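Local coordinates for protein P91 (Metagenome, PDB 4ZI5) that hydrolyses phosphotriesters promiscuously and belongs to the dienelactone hydrolase family of alpha/beta hydrolases, at residues Phe32-Gly37 / Gln117-Gly122. Sequence-based numbering, arbitrary orientation.
Sequences FHWDEG and QPEVDG
One face of the Phe32 ring carries the aliphatic part of Gln117: CG of Gln117 sits 3.9 Å from the ring centroid in a CH-pi contact, 16° off the ring normal, and CB of Gln117 lies 3.7 Å from CZ of Phe32. Near the plane of the same ring, Val120 CG2 meets the edge at CE1 of Phe32, 4.1 Å away. Glu119 comes obliquely, its OE1 3.5 Å from CE2 of Phe32, while OE2 stands over one face of the Trp34 indole, 3.8 Å from NE1 and toward the rim; Phe32 O lies in plane at the indole edge. The bend of Glu119 at chi2 (92°) brings CD in between the two aromatic side chains. The CA-CB bond of Phe32 points toward the type I turn Gln117-Val120, closed by the backbone hydrogen bond from Val120 N to Gln117 O, 3.1 Å; chi1 (180°) sets CG anti to the backbone N. An alanine in place of Phe32 would probably open a gap beneath Gln117 and leave the Glu119 carboxylate less confined. No hydrogen bond joins the segments directly; Arg17, on neighbouring strand 15-23, serves both sides, with a salt bridge to Glu119, a hydrogen bond to Gln117 OE1 and a cation-pi contact with Trp34. Gln117 NE2 bonds Ala113 O of helix 100-115. Here the end of strand 26-34 packs on the turn after that helix, apolar over Phe32, the Glu119 charge probably balanced by Arg17.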
loop_
_atom_site.group_PDB
_atom_site.type_symbol
_atom_site.label_atom_id
_atom_site.label_comp_id
_atom_site.label_asym_id
_atom_site.label_seq_id
_atom_site.Cartn_x
_atom_site.Cartn_y
_atom_site.Cartn_z
ATOM N N PHE A 32 -8.935 -19.168 -19.613
ATOM C CA PHE A 32 -7.739 -18.421 -19.982
ATOM C C PHE A 32 -8.155 -17.181 -20.759
ATOM O O PHE A 32 -8.872 -17.281 -21.759
ATOM C CB PHE A 32 -6.840 -19.295 -20.840
ATOM C CG PHE A 32 -5.583 -18.641 -21.285
ATOM C CD1 PHE A 32 -4.540 -18.423 -20.392
ATOM C CD2 PHE A 32 -5.413 -18.272 -22.621
ATOM C CE1 PHE A 32 -3.369 -17.844 -20.807
ATOM C CE2 PHE A 32 -4.238 -17.696 -23.060
ATOM C CZ PHE A 32 -3.202 -17.493 -22.155
ATOM N N HIS A 33 -7.671 -16.017 -20.296
ATOM C CA HIS A 33 -7.989 -14.719 -20.876
ATOM C C HIS A 33 -6.764 -14.058 -21.460
ATOM O O HIS A 33 -5.709 -13.981 -20.813
ATOM C CB HIS A 33 -8.580 -13.811 -19.810
ATOM C CG HIS A 33 -9.887 -14.288 -19.274
ATOM N ND1 HIS A 33 -11.049 -13.574 -19.427
ATOM C CD2 HIS A 33 -10.219 -15.412 -18.589
ATOM C CE1 HIS A 33 -12.047 -14.240 -18.875
ATOM N NE2 HIS A 33 -11.572 -15.350 -18.349
ATOM N N TRP A 34 -6.904 -13.557 -22.682
ATOM C CA TRP A 34 -5.816 -12.832 -23.330
ATOM C C TRP A 34 -6.366 -11.837 -24.371
ATOM O O TRP A 34 -7.538 -11.931 -24.799
ATOM C CB TRP A 34 -4.796 -13.828 -23.949
ATOM C CG TRP A 34 -5.194 -14.345 -25.293
ATOM C CD1 TRP A 34 -4.636 -14.000 -26.512
ATOM C CD2 TRP A 34 -6.253 -15.277 -25.588
ATOM N NE1 TRP A 34 -5.298 -14.651 -27.527
ATOM C CE2 TRP A 34 -6.279 -15.451 -26.987
ATOM C CE3 TRP A 34 -7.183 -15.969 -24.807
ATOM C CZ2 TRP A 34 -7.209 -16.287 -27.624
ATOM C CZ3 TRP A 34 -8.121 -16.800 -25.449
ATOM C CH2 TRP A 34 -8.125 -16.940 -26.834
ATOM N N ASP A 35 -5.522 -10.865 -24.722
ATOM C CA ASP A 35 -5.827 -9.916 -25.796
ATOM C C ASP A 35 -5.293 -10.475 -27.115
ATOM O O ASP A 35 -4.077 -10.541 -27.311
ATOM C CB ASP A 35 -5.156 -8.571 -25.475
ATOM C CG ASP A 35 -5.512 -7.455 -26.459
ATOM O OD1 ASP A 35 -6.226 -7.661 -27.469
ATOM O OD2 ASP A 35 -5.106 -6.325 -26.164
ATOM N N GLU A 36 -6.199 -10.858 -28.024
ATOM C CA GLU A 36 -5.810 -11.296 -29.389
ATOM C C GLU A 36 -5.166 -10.180 -30.201
ATOM O O GLU A 36 -4.420 -10.453 -31.144
ATOM C CB GLU A 36 -7.013 -11.811 -30.191
ATOM C CG GLU A 36 -7.682 -13.040 -29.619
ATOM C CD GLU A 36 -8.773 -13.610 -30.532
ATOM O OE1 GLU A 36 -9.961 -13.316 -30.329
ATOM O OE2 GLU A 36 -8.434 -14.373 -31.451
ATOM N N GLY A 37 -5.445 -8.927 -29.836
ATOM C CA GLY A 37 -4.807 -7.764 -30.459
ATOM C C GLY A 37 -3.319 -7.634 -30.187
ATOM O O GLY A 37 -2.614 -6.958 -30.934
ATOM N N GLN A 117 0.341 -22.403 -21.953
ATOM C CA GLN A 117 -0.292 -21.658 -23.027
ATOM C C GLN A 117 0.771 -20.904 -23.797
ATOM O O GLN A 117 1.612 -20.257 -23.181
ATOM C CB GLN A 117 -1.376 -20.722 -22.504
ATOM C CG GLN A 117 -2.417 -21.379 -21.621
ATOM C CD GLN A 117 -2.987 -22.644 -22.237
ATOM O OE1 GLN A 117 -3.430 -22.629 -23.388
ATOM N NE2 GLN A 117 -2.915 -23.756 -21.505
ATOM N N PRO A 118 0.737 -20.968 -25.152
ATOM C CA PRO A 118 1.827 -20.334 -25.927
ATOM C C PRO A 118 1.949 -18.805 -25.847
ATOM O O PRO A 118 3.008 -18.256 -26.177
ATOM C CB PRO A 118 1.554 -20.782 -27.376
ATOM C CG PRO A 118 0.702 -22.000 -27.232
ATOM C CD PRO A 118 -0.158 -21.750 -26.032
ATOM N N GLU A 119 0.900 -18.136 -25.392
ATOM C CA GLU A 119 0.924 -16.704 -25.167
ATOM C C GLU A 119 1.690 -16.278 -23.910
ATOM O O GLU A 119 1.919 -15.083 -23.726
ATOM C CB GLU A 119 -0.506 -16.158 -25.055
ATOM C CG GLU A 119 -1.360 -16.362 -26.284
ATOM C CD GLU A 119 -2.163 -17.650 -26.269
ATOM O OE1 GLU A 119 -1.868 -18.597 -25.480
ATOM O OE2 GLU A 119 -3.106 -17.722 -27.086
ATOM N N VAL A 120 2.067 -17.230 -23.063
ATOM C CA VAL A 120 2.709 -16.947 -21.773
ATOM C C VAL A 120 4.213 -17.088 -21.874
ATOM O O VAL A 120 4.712 -18.125 -22.299
ATOM C CB VAL A 120 2.176 -17.904 -20.674
ATOM C CG1 VAL A 120 2.887 -17.710 -19.324
ATOM C CG2 VAL A 120 0.682 -17.679 -20.485
ATOM N N ASP A 121 4.908 -16.028 -21.445
ATOM C CA ASP A 121 6.335 -16.036 -21.142
ATOM C C ASP A 121 6.511 -16.713 -19.779
ATOM O O ASP A 121 6.217 -16.118 -18.711
ATOM C CB ASP A 121 6.840 -14.609 -21.088
ATOM C CG ASP A 121 8.304 -14.507 -20.730
ATOM O OD1 ASP A 121 8.930 -15.509 -20.376
ATOM O OD2 ASP A 121 8.802 -13.379 -20.838
ATOM N N GLY A 122 6.979 -17.962 -19.817
ATOM C CA GLY A 122 7.112 -18.786 -18.611
ATOM C C GLY A 122 8.074 -18.242 -17.572
ATOM O O GLY A 122 7.984 -18.615 -16.396
#